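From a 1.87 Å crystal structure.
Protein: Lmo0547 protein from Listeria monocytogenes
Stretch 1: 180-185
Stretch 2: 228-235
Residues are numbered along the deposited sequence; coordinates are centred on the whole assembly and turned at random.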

ATOM      1  N   VAL A 180       2.599   5.640 -17.389  1.00 22.70           N
ATOM      2  CA  VAL A 180       2.302   5.269 -15.997  1.00 20.95           C
ATOM      3  C   VAL A 180       1.087   6.009 -15.444  1.00 21.66           C
ATOM      4  O   VAL A 180       0.922   7.205 -15.683  1.00 24.35           O
ATOM      5  CB  VAL A 180       3.574   5.554 -15.147  1.00 21.22           C
ATOM      6  CG1 VAL A 180       3.258   5.624 -13.667  1.00 22.07           C
ATOM      7  CG2 VAL A 180       4.593   4.490 -15.402  1.00 20.99           C
ATOM      8  N   VAL A 181       0.206   5.283 -14.762  1.00 21.47           N
ATOM      9  CA  VAL A 181      -0.964   5.882 -14.122  1.00 22.65           C
ATOM     10  C   VAL A 181      -0.978   5.828 -12.608  1.00 22.41           C
ATOM     11  O   VAL A 181      -1.717   6.560 -11.981  1.00 23.88           O
ATOM     12  CB  VAL A 181      -2.279   5.291 -14.651  1.00 23.27           C
ATOM     13  CG1 VAL A 181      -2.343   5.489 -16.145  1.00 24.69           C
ATOM     14  CG2 VAL A 181      -2.452   3.840 -14.264  1.00 24.33           C
ATOM     15  N   GLY A 182      -0.173   4.955 -12.001  1.00 21.19           N
ATOM     16  CA  GLY A 182      -0.160   4.900 -10.536  1.00 21.41           C
ATOM     17  C   GLY A 182       1.020   4.132  -9.991  1.00 19.98           C
ATOM     18  O   GLY A 182       1.857   3.585 -10.739  1.00 19.57           O
ATOM     19  N   ASP A 183       1.102   4.091  -8.672  1.00 19.58           N
ATOM     20  CA  ASP A 183       2.084   3.217  -8.014  1.00 21.04           C
ATOM     21  C   ASP A 183       1.526   2.571  -6.751  1.00 17.96           C
ATOM     22  O   ASP A 183       0.674   3.116  -6.108  1.00 18.31           O
ATOM     23  CB  ASP A 183       3.408   3.906  -7.736  1.00 25.54           C
ATOM     24  CG  ASP A 183       3.297   5.108  -6.850  1.00 34.15           C
ATOM     25  OD1 ASP A 183       2.839   6.175  -7.334  1.00 39.60           O
ATOM     26  OD2 ASP A 183       3.781   5.040  -5.684  1.00 39.24           O
ATOM     27  N   ILE A 184       1.990   1.378  -6.475  1.00 18.76           N
ATOM     28  CA  ILE A 184       1.682   0.618  -5.245  1.00 18.05           C
ATOM     29  C   ILE A 184       3.041   0.043  -4.831  1.00 17.53           C
ATOM     30  O   ILE A 184       3.739  -0.560  -5.677  1.00 16.61           O
ATOM     31  CB  ILE A 184       0.640  -0.537  -5.484  1.00 18.89           C
ATOM     32  CG1 ILE A 184      -0.763   0.044  -5.685  1.00 20.21           C
ATOM     33  CG2 ILE A 184       0.636  -1.489  -4.300  1.00 19.59           C
ATOM     34  CD1 ILE A 184      -1.787  -0.991  -6.131  1.00 22.58           C
ATOM     35  N   ASN A 185       3.452   0.278  -3.582  1.00 16.42           N
ATOM     36  CA  ASN A 185       4.699  -0.277  -3.044  1.00 16.76           C
ATOM     37  C   ASN A 185       5.890   0.129  -3.937  1.00 16.55           C
ATOM     38  O   ASN A 185       6.800  -0.651  -4.141  1.00 15.65           O
ATOM     39  CB  ASN A 185       4.600  -1.802  -2.880  1.00 17.41           C
ATOM     40  CG  ASN A 185       5.561  -2.339  -1.852  1.00 18.21           C
ATOM     41  OD1 ASN A 185       5.695  -1.757  -0.742  1.00 18.77           O
ATOM     42  ND2 ASN A 185       6.221  -3.451  -2.182  1.00 18.36           N
ATOM     43  N   LYS A 228      -8.100   8.602  -8.438  1.00 30.61           N
ATOM     44  CA  LYS A 228      -9.078   7.760  -9.116  1.00 30.40           C
ATOM     45  C   LYS A 228      -8.510   6.894 -10.203  1.00 29.59           C
ATOM     46  O   LYS A 228      -8.730   5.674 -10.228  1.00 30.21           O
ATOM     47  CB  LYS A 228     -10.230   8.614  -9.693  1.00 35.07           C
ATOM     48  CG  LYS A 228     -11.215   7.857 -10.579  1.00 36.63           C
ATOM     49  CD  LYS A 228     -12.388   8.787 -10.932  1.00 40.83           C
ATOM     50  CE  LYS A 228     -13.212   8.324 -12.099  1.00 43.92           C
ATOM     51  NZ  LYS A 228     -14.457   9.185 -12.212  1.00 49.06           N
ATOM     52  N   GLU A 229      -7.782   7.502 -11.141  1.00 28.25           N
ATOM     53  CA  GLU A 229      -7.227   6.743 -12.236  1.00 28.70           C
ATOM     54  C   GLU A 229      -6.307   5.618 -11.746  1.00 26.30           C
ATOM     55  O   GLU A 229      -6.382   4.457 -12.202  1.00 26.75           O
ATOM     56  CB  GLU A 229      -6.518   7.715 -13.193  1.00 32.07           C
ATOM     57  CG  GLU A 229      -5.794   7.070 -14.346  1.00 36.80           C
ATOM     58  CD  GLU A 229      -5.111   8.097 -15.291  1.00 41.07           C
ATOM     59  OE1 GLU A 229      -4.313   8.980 -14.851  1.00 48.45           O
ATOM     60  OE2 GLU A 229      -5.351   7.979 -16.486  1.00 42.52           O
ATOM     61  N   ALA A 230      -5.435   5.947 -10.809  1.00 25.31           N
ATOM     62  CA  ALA A 230      -4.521   4.954 -10.234  1.00 22.58           C
ATOM     63  C   ALA A 230      -5.281   3.821  -9.561  1.00 22.10           C
ATOM     64  O   ALA A 230      -4.985   2.666  -9.729  1.00 20.90           O
ATOM     65  CB  ALA A 230      -3.633   5.625  -9.210  1.00 22.06           C
ATOM     66  N   LEU A 231      -6.250   4.184  -8.752  1.00 21.53           N
ATOM     67  CA  LEU A 231      -7.046   3.171  -8.029  1.00 22.54           C
ATOM     68  C   LEU A 231      -7.861   2.269  -8.924  1.00 22.60           C
ATOM     69  O   LEU A 231      -7.911   0.995  -8.788  1.00 21.21           O
ATOM     70  CB  LEU A 231      -7.918   3.907  -7.034  1.00 21.76           C
ATOM     71  CG  LEU A 231      -8.791   3.059  -6.148  1.00 23.37           C
ATOM     72  CD1 LEU A 231      -7.948   2.057  -5.390  1.00 23.30           C
ATOM     73  CD2 LEU A 231      -9.495   3.995  -5.188  1.00 24.26           C
ATOM     74  N   VAL A 232      -8.498   2.909  -9.885  1.00 25.95           N
ATOM     75  CA  VAL A 232      -9.303   2.158 -10.837  1.00 28.11           C
ATOM     76  C   VAL A 232      -8.490   1.185 -11.640  1.00 26.31           C
ATOM     77  O   VAL A 232      -8.875   0.016 -11.802  1.00 27.54           O
ATOM     78  CB  VAL A 232     -10.153   3.065 -11.739  1.00 33.06           C
ATOM     79  CG1 VAL A 232     -10.722   2.276 -12.923  1.00 35.98           C
ATOM     80  CG2 VAL A 232     -11.288   3.663 -10.917  1.00 35.45           C
ATOM     81  N   ALA A 233      -7.310   1.596 -12.083  1.00 26.21           N
ATOM     82  CA  ALA A 233      -6.461   0.671 -12.780  1.00 26.22           C
ATOM     83  C   ALA A 233      -6.022  -0.495 -11.899  1.00 24.71           C
ATOM     84  O   ALA A 233      -5.956  -1.658 -12.351  1.00 23.77           O
ATOM     85  CB  ALA A 233      -5.243   1.419 -13.357  1.00 26.68           C
ATOM     86  N   ALA A 234      -5.665  -0.206 -10.651  1.00 22.37           N
ATOM     87  CA  ALA A 234      -5.258  -1.263  -9.776  1.00 22.66           C
ATOM     88  C   ALA A 234      -6.368  -2.286  -9.513  1.00 21.29           C
ATOM     89  O   ALA A 234      -6.121  -3.507  -9.440  1.00 21.72           O
ATOM     90  CB  ALA A 234      -4.753  -0.667  -8.462  1.00 22.23           C
ATOM     91  N   LEU A 235      -7.547  -1.770  -9.306  1.00 22.28           N
ATOM     92  CA  LEU A 235      -8.738  -2.583  -9.016  1.00 24.91           C
ATOM     93  C   LEU A 235      -9.104  -3.448 -10.208  1.00 28.08           C
ATOM     94  O   LEU A 235      -9.309  -4.645 -10.037  1.00 26.33           O
ATOM     95  CB  LEU A 235      -9.949  -1.732  -8.664  1.00 24.98           C
ATOM     96  CG  LEU A 235      -9.921  -1.074  -7.305  1.00 25.17           C
ATOM     97  CD1 LEU A 235     -10.967   0.013  -7.171  1.00 27.36           C
ATOM     98  CD2 LEU A 235     -10.026  -2.120  -6.195  1.00 26.10           C
TER
HETATM   99  O   HOH W   1      -2.590   8.944 -12.257  1.00 33.67           O

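The helix 228-235 packs across stretch 1 with an axis-to-axis approach of 6.6 Å and an angle of 74° between their N-to-C directions. The summed buried surface is a modest 245 Å². No direct hydrogen bond joins the stretches, so the evidence for each contact rests on close approach and on one bridging water.

Lys-228, at the start of the helical stretch, lies out of reach of stretch 1. Lys-228 O accepts from Val-232 N at 2.8 Å, the first of four backbone bonds, from N of residue i+4 to O of residue i, within the stretch.

Glu-229 is the first residue to touch stretch 1. Its CA-to-CB bond points toward it, and chi1 and chi2 are both t, so the chain is extended and carries its carboxylate past Val-181; Glu-229 CD lies 3.9 Å from Val-181 CG1. This approach is a packing contact between an aliphatic methyl and the carboxylate carbon. The polar link runs through water 1, which donates both to Val-181 O at 2.6 Å and to Glu-229 OE1 at 3.1 Å, thereby connecting a backbone carbonyl to the exposed acid.

Ala-230 marks the tightest point of the crossing. Ala-230 CA is 4.4 Å from Gly-182 CA. Although its CA-to-CB bond points sideways, Ala-230 CB reaches to 3.5 Å from Val-181 O and 3.8 Å from Gly-182 CA. Gly-182 has no side chain, and an ideally placed CB there would sit 2.7 Å from Ala-230 CB, which is a clash. The close backbone approach therefore depends on that missing atom.

Leu-231 directs its CA-to-CB bond away, and Val-232 is out of reach; neither contacts stretch 1.

The helix returns to stretch 1 at Ala-233, whose CA-to-CB bond points toward it. Ala-233 CB meets Val-181 CG2 at 3.8 Å, an apolar contact. With chi1 at -58° (m), Val-181 thus sets CG1 near Glu-229 and CG2 near Ala-233, residues one helical turn apart, and it has the largest covered area of any residue here, 84 Å².

The Ala-234 CA-to-CB bond also points toward stretch 1, and the residue continues the apolar packing: Ala-234 CB lies 3.8 Å from Ile-184 CD1. The Ile-184 side chain, with chi1 m and chi2 t, extends that terminal methyl to the helix. Leu-235 is out of reach, and no contact with stretch 1 follows within this stretch.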